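HpcH/HpaI aldolase (Desulfitobacterium hafniense, PDB 3QZ6) belongs to the HpcH/HpaI aldolase family and folds as a TIM barrel, a closed ring of eight parallel strands wrapped by helices. Local coordinates at residues V168-F173 against A230-W235; K192-Y197 against K211-A216; K199-A204 against G223-R228. One frame throughout, in Å; residues are numbered along the deposited sequence.

Interaction 1. Residues V168-F173 against A230-W235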
loop_
_atom_site.group_PDB
_atom_site.type_symbol
_atom_site.label_atom_id
_atom_site.label_comp_id
_atom_site.label_asym_id
_atom_site.label_seq_id
_atom_site.Cartn_x
_atom_site.Cartn_y
_atom_site.Cartn_z
ATOM N N VAL A 168 -16.712 22.172 -17.711
ATOM C CA VAL A 168 -15.498 22.080 -16.902
ATOM C C VAL A 168 -15.846 22.355 -15.450
ATOM O O VAL A 168 -16.276 23.451 -15.109
ATOM C CB VAL A 168 -14.419 23.070 -17.353
ATOM C CG1 VAL A 168 -13.200 22.970 -16.434
ATOM C CG2 VAL A 168 -14.031 22.812 -18.801
ATOM N N ASP A 169 -15.650 21.367 -14.586
ATOM C CA ASP A 169 -16.102 21.495 -13.201
ATOM C C ASP A 169 -15.063 22.126 -12.283
ATOM O O ASP A 169 -15.407 22.862 -11.358
ATOM C CB ASP A 169 -16.512 20.123 -12.655
ATOM C CG ASP A 169 -17.709 19.551 -13.391
ATOM O OD1 ASP A 169 -18.745 20.242 -13.438
ATOM O OD2 ASP A 169 -17.606 18.438 -13.952
ATOM N N ALA A 170 -13.790 21.848 -12.536
ATOM C CA ALA A 170 -12.767 22.232 -11.577
ATOM C C ALA A 170 -11.410 22.366 -12.249
ATOM O O ALA A 170 -11.209 21.878 -13.365
ATOM C CB ALA A 170 -12.703 21.196 -10.458
ATOM N N VAL A 171 -10.477 23.025 -11.567
ATOM C CA VAL A 171 -9.123 23.153 -12.089
ATOM C C VAL A 171 -8.113 22.805 -10.995
ATOM O O VAL A 171 -8.354 23.048 -9.811
ATOM C CB VAL A 171 -8.864 24.579 -12.646
ATOM C CG1 VAL A 171 -8.892 25.608 -11.526
ATOM C CG2 VAL A 171 -7.539 24.632 -13.387
ATOM N N ILE A 172 -6.994 22.214 -11.396
ATOM C CA ILE A 172 -5.951 21.837 -10.454
ATOM C C ILE A 172 -4.592 21.982 -11.150
ATOM O O ILE A 172 -4.534 22.336 -12.328
ATOM C CB ILE A 172 -6.202 20.409 -9.875
ATOM C CG1 ILE A 172 -5.408 20.186 -8.594
ATOM C CG2 ILE A 172 -5.899 19.326 -10.896
ATOM C CD1 ILE A 172 -5.904 18.981 -7.787
ATOM N N PHE A 173 -3.505 21.746 -10.423
ATOM C CA PHE A 173 -2.163 21.913 -10.975
ATOM C C PHE A 173 -1.350 20.630 -10.945
ATOM O O PHE A 173 -1.582 19.752 -10.105
ATOM C CB PHE A 173 -1.415 22.984 -10.186
ATOM C CG PHE A 173 -2.204 24.242 -10.013
ATOM C CD1 PHE A 173 -2.328 25.138 -11.061
ATOM C CD2 PHE A 173 -2.858 24.503 -8.822
ATOM C CE1 PHE A 173 -3.074 26.290 -10.920
ATOM C CE2 PHE A 173 -3.608 25.654 -8.669
ATOM C CZ PHE A 173 -3.717 26.548 -9.721
ATOM N N ALA A 230 -10.374 26.756 -2.085
ATOM C CA ALA A 230 -10.244 25.522 -2.859
ATOM C C ALA A 230 -11.063 24.408 -2.209
ATOM O O ALA A 230 -10.875 24.114 -1.031
ATOM C CB ALA A 230 -8.792 25.119 -2.931
ATOM N N GLN A 231 -11.966 23.788 -2.968
ATOM C CA GLN A 231 -12.754 22.671 -2.440
ATOM C C GLN A 231 -12.170 21.294 -2.783
ATOM O O GLN A 231 -12.389 20.321 -2.049
ATOM C CB GLN A 231 -14.190 22.724 -2.951
ATOM C CG GLN A 231 -14.992 23.942 -2.554
ATOM C CD GLN A 231 -16.362 23.930 -3.209
ATOM O OE1 GLN A 231 -16.602 24.643 -4.183
ATOM N NE2 GLN A 231 -17.264 23.091 -2.690
HETATM N N MSE A 232 -11.458 21.202 -3.905
HETATM C CA MSE A 232 -10.879 19.925 -4.325
HETATM C C MSE A 232 -9.467 19.778 -3.781
HETATM O O MSE A 232 -8.511 20.280 -4.369
HETATM C CB MSE A 232 -10.862 19.795 -5.851
HETATM C CG MSE A 232 -12.180 19.363 -6.459
HETATM SE SE MSE A 232 -12.684 17.527 -5.981
HETATM C CE MSE A 232 -11.327 16.533 -6.976
ATOM N N LEU A 233 -9.337 19.084 -2.657
ATOM C CA LEU A 233 -8.045 18.969 -1.997
ATOM C C LEU A 233 -7.458 17.595 -2.267
ATOM O O LEU A 233 -8.055 16.585 -1.910
ATOM C CB LEU A 233 -8.205 19.192 -0.493
ATOM C CG LEU A 233 -8.983 20.466 -0.144
ATOM C CD1 LEU A 233 -9.229 20.558 1.362
ATOM C CD2 LEU A 233 -8.252 21.705 -0.663
ATOM N N LEU A 234 -6.282 17.575 -2.891
ATOM C CA LEU A 234 -5.627 16.340 -3.303
ATOM C C LEU A 234 -4.270 16.237 -2.617
ATOM O O LEU A 234 -3.366 17.019 -2.898
ATOM C CB LEU A 234 -5.428 16.353 -4.821
ATOM C CG LEU A 234 -4.824 15.080 -5.416
ATOM C CD1 LEU A 234 -5.736 13.902 -5.132
ATOM C CD2 LEU A 234 -4.600 15.233 -6.928
ATOM N N TRP A 235 -4.122 15.269 -1.720
ATOM C CA TRP A 235 -2.917 15.186 -0.893
ATOM C C TRP A 235 -2.192 13.856 -1.046
ATOM O O TRP A 235 -2.770 12.790 -0.822
ATOM C CB TRP A 235 -3.258 15.420 0.588
ATOM C CG TRP A 235 -2.134 15.025 1.504
ATOM C CD1 TRP A 235 -0.937 15.666 1.659
ATOM C CD2 TRP A 235 -2.096 13.891 2.375
ATOM N NE1 TRP A 235 -0.155 14.991 2.567
ATOM C CE2 TRP A 235 -0.846 13.901 3.021
ATOM C CE3 TRP A 235 -2.997 12.868 2.670
ATOM C CZ2 TRP A 235 -0.477 12.922 3.938
ATOM C CZ3 TRP A 235 -2.623 11.900 3.586
ATOM C CH2 TRP A 235 -1.384 11.940 4.211
#
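The backbone oxygen of Met232 is where polar and apolar contacts come together: Met232 O accepts a probable hydrogen bond from Phe213 N, and the same Met232 O has Ile172 CD1 beside it at 4.5 Å. No hydrogen bond passes directly between 168-173 and 230-235, and none would be expected. These are the sixth and eighth strands of the barrel, their axes 8.9 Å apart at closest and at 28° to one another, with strand 210-215 running between them. What joins them is a set of side chains turned into the barrel. Ile172 contributes the largest share of the buried surface. With CG1 anti to the backbone N (chi1 -162°) and the chain extended beyond it, CD1 is carried across to Leu234, 4.0 Å from Leu234 CB and 4.1 Å from Leu234 CD2, the two side chains crossing at about a right angle. Gly212 of the intervening strand brings no side chain between them. Two residues back along both strands, Ala170 CB meets Met232 CG at 4.4 Å. Met232, a selenomethionine, then bends at chi2 (-67°), and that turn takes SE away from Ala170, so it is the inner part of the side chain that touches. Val171 and Leu233, the residues in between, point the other way, in the usual alternation of a strand. Tyr40 and Ile42 of strand 40-44 continue the interior packing, Tyr40 against both Met232 and Leu234. On the outside, Val171 packs on Val200 and Ala204 of helix 191-207, while Leu233 meets Ile253 of the second subunit.

Interaction 2. Residues K192-Y197 against K211-A216; sequences KVYECY and KGFFTA
Aromatic contact dominates here: Phe213, on strand 210-215, sends its ring outward against Tyr197 of helix 191-207 in an offset edge-to-face pair. The edge of Phe213 is directed at the face of Tyr197, the ring centroids lie 5.3 Å apart, and the planes stand at 84°. The closest touch is displaced from the middle of the tyrosine, with Phe213 CE1 3.5 Å from Tyr197 CE2. Phe213 gets there because its CG is anti to the backbone N (chi1 -167°), which swings the ring away from the strand and up to the helix. The two tyrosines are themselves packed one turn apart, Tyr197 CE2 sitting 4.1 Å above the centre of the Tyr194 ring. This is the helix-on-strand packing of a beta-alpha-beta unit of the TIM barrel, in which helix 191-207 covers the strand that follows it in the chain. Looser apolar contact comes from Tyr194, whose CE2 lies 4.4 Å from Phe213 CZ. Trp224 also joins the cluster, meeting Tyr194 edge-to-face and the Phe213 ring at a slant. No hydrogen bond joins the two segments. Tyr194 OH lies 4.2 Å from Phe213 CZ and is hydrogen-bonded to Glu189 OE1, and within the helix Val193 O receives Tyr197 N at 3.1 Å while also lying 3.5 Å above the Tyr197 ring plane, toward its rim.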
loop_
_atom_site.group_PDB
_atom_site.type_symbol
_atom_site.label_atom_id
_atom_site.label_comp_id
_atom_site.label_asym_id
_atom_site.label_seq_id
_atom_site.Cartn_x
_atom_site.Cartn_y
_atom_site.Cartn_z
ATOM N N LYS A 192 7.418 31.845 -8.206
ATOM C CA LYS A 192 6.888 31.855 -9.575
ATOM C C LYS A 192 5.769 30.827 -9.758
ATOM O O LYS A 192 4.819 31.047 -10.507
ATOM C CB LYS A 192 7.995 31.610 -10.604
ATOM C CG LYS A 192 8.926 32.797 -10.835
ATOM C CD LYS A 192 10.092 32.403 -11.743
ATOM C CE LYS A 192 9.962 32.998 -13.141
ATOM N NZ LYS A 192 10.676 32.170 -14.160
ATOM N N VAL A 193 5.888 29.696 -9.073
ATOM C CA VAL A 193 4.862 28.669 -9.143
ATOM C C VAL A 193 3.570 29.180 -8.504
ATOM O O VAL A 193 2.495 29.067 -9.086
ATOM C CB VAL A 193 5.333 27.361 -8.468
ATOM C CG1 VAL A 193 4.193 26.373 -8.352
ATOM C CG2 VAL A 193 6.490 26.752 -9.250
ATOM N N TYR A 194 3.681 29.760 -7.315
ATOM C CA TYR A 194 2.517 30.330 -6.644
ATOM C C TYR A 194 1.859 31.487 -7.418
ATOM O O TYR A 194 0.641 31.646 -7.383
ATOM C CB TYR A 194 2.862 30.725 -5.199
ATOM C CG TYR A 194 2.837 29.531 -4.279
ATOM C CD1 TYR A 194 3.978 28.773 -4.063
ATOM C CD2 TYR A 194 1.659 29.127 -3.667
ATOM C CE1 TYR A 194 3.952 27.665 -3.244
ATOM C CE2 TYR A 194 1.625 28.018 -2.847
ATOM C CZ TYR A 194 2.775 27.293 -2.638
ATOM O OH TYR A 194 2.751 26.185 -1.823
ATOM N N GLU A 195 2.655 32.274 -8.134
ATOM C CA GLU A 195 2.101 33.308 -9.011
ATOM C C GLU A 195 1.164 32.686 -10.037
ATOM O O GLU A 195 0.069 33.194 -10.277
ATOM C CB GLU A 195 3.209 34.056 -9.749
ATOM C CG GLU A 195 4.015 35.016 -8.898
ATOM C CD GLU A 195 5.126 35.690 -9.690
ATOM O OE1 GLU A 195 4.936 35.919 -10.907
ATOM O OE2 GLU A 195 6.190 35.977 -9.096
ATOM N N CYS A 196 1.603 31.589 -10.656
ATOM C CA CYS A 196 0.755 30.864 -11.597
ATOM C C CYS A 196 -0.538 30.402 -10.924
ATOM O O CYS A 196 -1.632 30.575 -11.464
ATOM C CB CYS A 196 1.494 29.652 -12.188
ATOM S SG CYS A 196 2.873 30.061 -13.289
ATOM N N TYR A 197 -0.414 29.802 -9.746
ATOM C CA TYR A 197 -1.597 29.322 -9.035
ATOM C C TYR A 197 -2.597 30.454 -8.865
ATOM O O TYR A 197 -3.791 30.287 -9.117
ATOM C CB TYR A 197 -1.226 28.781 -7.655
ATOM C CG TYR A 197 -0.355 27.546 -7.653
ATOM C CD1 TYR A 197 -0.226 26.747 -8.784
ATOM C CD2 TYR A 197 0.331 27.174 -6.503
ATOM C CE1 TYR A 197 0.573 25.606 -8.763
ATOM C CE2 TYR A 197 1.122 26.044 -6.473
ATOM C CZ TYR A 197 1.236 25.263 -7.598
ATOM O OH TYR A 197 2.039 24.147 -7.540
ATOM N N LYS A 211 -12.010 25.323 -7.442
ATOM C CA LYS A 211 -10.567 25.391 -7.300
ATOM C C LYS A 211 -10.029 24.141 -6.596
ATOM O O LYS A 211 -10.573 23.708 -5.584
ATOM C CB LYS A 211 -10.185 26.673 -6.549
ATOM C CG LYS A 211 -10.405 27.933 -7.397
ATOM C CD LYS A 211 -10.234 29.226 -6.607
ATOM C CE LYS A 211 -11.275 29.346 -5.504
ATOM N NZ LYS A 211 -11.461 30.776 -5.107
ATOM N N GLY A 212 -8.980 23.550 -7.161
ATOM C CA GLY A 212 -8.371 22.362 -6.582
ATOM C C GLY A 212 -6.916 22.645 -6.277
ATOM O O GLY A 212 -6.370 23.648 -6.736
ATOM N N PHE A 213 -6.288 21.793 -5.477
ATOM C CA PHE A 213 -4.869 21.961 -5.180
ATOM C C PHE A 213 -4.239 20.627 -4.824
ATOM O O PHE A 213 -4.817 19.842 -4.078
ATOM C CB PHE A 213 -4.672 22.936 -4.024
ATOM C CG PHE A 213 -3.245 23.393 -3.851
ATOM C CD1 PHE A 213 -2.754 24.460 -4.588
ATOM C CD2 PHE A 213 -2.403 22.765 -2.945
ATOM C CE1 PHE A 213 -1.439 24.894 -4.430
ATOM C CE2 PHE A 213 -1.085 23.191 -2.781
ATOM C CZ PHE A 213 -0.606 24.263 -3.525
ATOM N N PHE A 214 -3.051 20.380 -5.358
ATOM C CA PHE A 214 -2.297 19.187 -5.012
ATOM C C PHE A 214 -1.059 19.510 -4.208
ATOM O O PHE A 214 -0.248 20.343 -4.613
ATOM C CB PHE A 214 -1.852 18.436 -6.263
ATOM C CG PHE A 214 -0.941 17.269 -5.967
ATOM C CD1 PHE A 214 -1.436 16.126 -5.350
ATOM C CD2 PHE A 214 0.410 17.325 -6.284
ATOM C CE1 PHE A 214 -0.595 15.038 -5.076
ATOM C CE2 PHE A 214 1.253 16.252 -6.008
ATOM C CZ PHE A 214 0.746 15.100 -5.404
ATOM N N THR A 215 -0.895 18.828 -3.082
ATOM C CA THR A 215 0.367 18.901 -2.363
ATOM C C THR A 215 0.915 17.491 -2.160
ATOM O O THR A 215 0.184 16.568 -1.788
ATOM C CB THR A 215 0.249 19.701 -1.053
ATOM O OG1 THR A 215 1.561 19.978 -0.552
ATOM C CG2 THR A 215 -0.551 18.937 -0.022
ATOM N N ALA A 216 2.200 17.325 -2.453
ATOM C CA ALA A 216 2.778 15.999 -2.645
ATOM C C ALA A 216 3.199 15.319 -1.360
ATOM O O ALA A 216 3.226 14.086 -1.281
ATOM C CB ALA A 216 3.961 16.070 -3.610
#

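Interaction 3. Residues K199-A204 against G223-R228; sequences KVYRAA and GWAVER
Tyr201 projects from helix 191-207 and puts the CD2-CE2 flank of its ring and its hydroxyl against three residues of the short helix 223-227 and its C-terminal end, a helix-to-helix contact in the outer layer of the TIM barrel. Tyr201 CE2 approaches Trp224 CZ3 to 3.7 Å, and the two ring planes are inclined by 31°, an oblique meeting. Next to this, Tyr201 CD2 lies 4.1 Å from Arg228 CB, so it is the root of the arginine that touches the ring and not its charged end. At the tip, Tyr201 OH has Ala225 CB 4.0 Å away. Tyr201 OH is hydrogen-bonded to Gly212 O on strand 210-215, which ties the end of this buried side chain to the barrel wall. Trp224 is placed by its CG lying anti to the backbone N (chi1 -174°), which aims the six-membered ring at helix 191-207. On the same side of the indole plane as Tyr201, the arginine chain, extended from CG to NE, lays Arg228 NE 3.2 Å above the Trp224 ring, toward its rim. Arg228 NH1 donates to Trp224 O at 2.9 Å, 146° at the hydrogen, and makes a weak hydrogen bond to Glu227 OE1, part of a salt bridge. A second carboxylate, Glu198 OE2, bridges to Arg228 NE, so the group is held at both NE and NH1. Held in this way, the Arg228 guanidinium has Trp224 NE1 3.1 Å above its centre.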
loop_
_atom_site.group_PDB
_atom_site.type_symbol
_atom_site.label_atom_id
_atom_site.label_comp_id
_atom_site.label_asym_id
_atom_site.label_seq_id
_atom_site.Cartn_x
_atom_site.Cartn_y
_atom_site.Cartn_z
ATOM N N LYS A 199 -2.961 33.265 -10.532
ATOM C CA LYS A 199 -3.559 33.669 -11.802
ATOM C C LYS A 199 -4.670 32.710 -12.182
ATOM O O LYS A 199 -5.734 33.122 -12.628
ATOM C CB LYS A 199 -2.520 33.716 -12.922
ATOM C CG LYS A 199 -1.641 34.951 -12.914
ATOM C CD LYS A 199 -0.598 34.893 -14.021
ATOM C CE LYS A 199 0.327 36.100 -13.961
ATOM N NZ LYS A 199 1.460 35.972 -14.910
ATOM N N VAL A 200 -4.426 31.419 -12.004
ATOM C CA VAL A 200 -5.432 30.435 -12.369
ATOM C C VAL A 200 -6.647 30.517 -11.447
ATOM O O VAL A 200 -7.788 30.424 -11.897
ATOM C CB VAL A 200 -4.857 29.002 -12.364
ATOM C CG1 VAL A 200 -5.994 27.979 -12.536
ATOM C CG2 VAL A 200 -3.809 28.869 -13.464
ATOM N N TYR A 201 -6.407 30.696 -10.155
ATOM C CA TYR A 201 -7.513 30.812 -9.208
ATOM C C TYR A 201 -8.413 32.025 -9.522
ATOM O O TYR A 201 -9.641 31.946 -9.440
ATOM C CB TYR A 201 -6.986 30.882 -7.772
ATOM C CG TYR A 201 -6.711 29.525 -7.137
ATOM C CD1 TYR A 201 -6.787 28.351 -7.875
ATOM C CD2 TYR A 201 -6.397 29.428 -5.791
ATOM C CE1 TYR A 201 -6.544 27.108 -7.280
ATOM C CE2 TYR A 201 -6.146 28.206 -5.190
ATOM C CZ TYR A 201 -6.218 27.050 -5.937
ATOM O OH TYR A 201 -5.980 25.846 -5.314
ATOM N N ARG A 202 -7.809 33.144 -9.897
ATOM C CA ARG A 202 -8.612 34.311 -10.275
ATOM C C ARG A 202 -9.497 34.010 -11.483
ATOM O O ARG A 202 -10.657 34.416 -11.526
ATOM C CB ARG A 202 -7.725 35.519 -10.553
ATOM C CG ARG A 202 -7.149 36.144 -9.300
ATOM C CD ARG A 202 -6.288 37.340 -9.650
ATOM N NE ARG A 202 -4.992 37.254 -8.999
ATOM C CZ ARG A 202 -3.840 37.290 -9.650
ATOM N NH1 ARG A 202 -3.840 37.431 -10.961
ATOM N NH2 ARG A 202 -2.693 37.195 -8.989
ATOM N N ALA A 203 -8.957 33.284 -12.459
ATOM C CA ALA A 203 -9.757 32.896 -13.617
ATOM C C ALA A 203 -10.863 31.920 -13.226
ATOM O O ALA A 203 -11.991 32.005 -13.722
ATOM C CB ALA A 203 -8.874 32.304 -14.718
ATOM N N ALA A 204 -10.545 30.981 -12.340
ATOM C CA ALA A 204 -11.553 30.043 -11.867
ATOM C C ALA A 204 -12.722 30.801 -11.222
ATOM O O ALA A 204 -13.894 30.482 -11.448
ATOM C CB ALA A 204 -10.934 29.047 -10.876
ATOM N N GLY A 223 -3.093 24.299 3.711
ATOM C CA GLY A 223 -3.686 25.488 4.303
ATOM C C GLY A 223 -3.802 26.620 3.299
ATOM O O GLY A 223 -4.815 27.325 3.250
ATOM N N TRP A 224 -2.761 26.781 2.485
ATOM C CA TRP A 224 -2.719 27.826 1.472
ATOM C C TRP A 224 -3.938 27.770 0.554
ATOM O O TRP A 224 -4.543 28.796 0.246
ATOM C CB TRP A 224 -1.440 27.705 0.639
ATOM C CG TRP A 224 -1.241 28.832 -0.337
ATOM C CD1 TRP A 224 -0.569 30.000 -0.116
ATOM C CD2 TRP A 224 -1.721 28.896 -1.688
ATOM N NE1 TRP A 224 -0.599 30.781 -1.246
ATOM C CE2 TRP A 224 -1.300 30.125 -2.222
ATOM C CE3 TRP A 224 -2.464 28.028 -2.494
ATOM C CZ2 TRP A 224 -1.597 30.513 -3.529
ATOM C CZ3 TRP A 224 -2.762 28.418 -3.792
ATOM C CH2 TRP A 224 -2.329 29.647 -4.295
ATOM N N ALA A 225 -4.295 26.565 0.114
ATOM C CA ALA A 225 -5.403 26.397 -0.821
ATOM C C ALA A 225 -6.741 26.571 -0.116
ATOM O O ALA A 225 -7.681 27.166 -0.659
ATOM C CB ALA A 225 -5.327 25.014 -1.481
ATOM N N VAL A 226 -6.829 26.038 1.095
ATOM C CA VAL A 226 -8.065 26.121 1.866
ATOM C C VAL A 226 -8.432 27.582 2.162
ATOM O O VAL A 226 -9.594 27.980 2.029
ATOM C CB VAL A 226 -7.969 25.287 3.160
ATOM C CG1 VAL A 226 -9.122 25.609 4.106
ATOM C CG2 VAL A 226 -7.942 23.783 2.814
ATOM N N GLU A 227 -7.436 28.383 2.538
ATOM C CA GLU A 227 -7.633 29.830 2.731
ATOM C C GLU A 227 -8.265 30.485 1.507
ATOM O O GLU A 227 -9.028 31.448 1.618
ATOM C CB GLU A 227 -6.290 30.525 2.971
ATOM C CG GLU A 227 -5.786 30.520 4.392
ATOM C CD GLU A 227 -4.493 31.308 4.538
ATOM O OE1 GLU A 227 -3.820 31.556 3.510
ATOM O OE2 GLU A 227 -4.156 31.684 5.680
ATOM N N ARG A 228 -7.922 29.971 0.332
ATOM C CA ARG A 228 -8.340 30.599 -0.910
ATOM C C ARG A 228 -9.606 29.981 -1.509
ATOM O O ARG A 228 -9.969 30.277 -2.641
ATOM C CB ARG A 228 -7.176 30.602 -1.901
ATOM C CG ARG A 228 -6.096 31.606 -1.505
ATOM C CD ARG A 228 -4.771 31.360 -2.198
ATOM N NE ARG A 228 -3.801 32.377 -1.800
ATOM C CZ ARG A 228 -3.213 32.425 -0.609
ATOM N NH1 ARG A 228 -3.492 31.508 0.313
ATOM N NH2 ARG A 228 -2.347 33.395 -0.331
#

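How the interactions relate
Following the chain from the N terminus, strand 170-173 comes first, and its contact with 230-235 closes the widest loop, bringing side chains of the sixth and eighth strands together inside the barrel. Interactions 2 and 3 both nest within that loop. Helix 191-207 then supplies 192-197 and, two turns further on, 199-204; the chain goes on through strand 210-215 to helix 223-227. Interaction 2 closes at 211-216, before interaction 3 closes at 223-228, so the two cross. Between them they secure helix 191-207 to the seventh strand and to the short helix beyond it. A short turn leads from that helix into 230-235, Ala225 O probably bonding to Ala230 N at 3.1 Å.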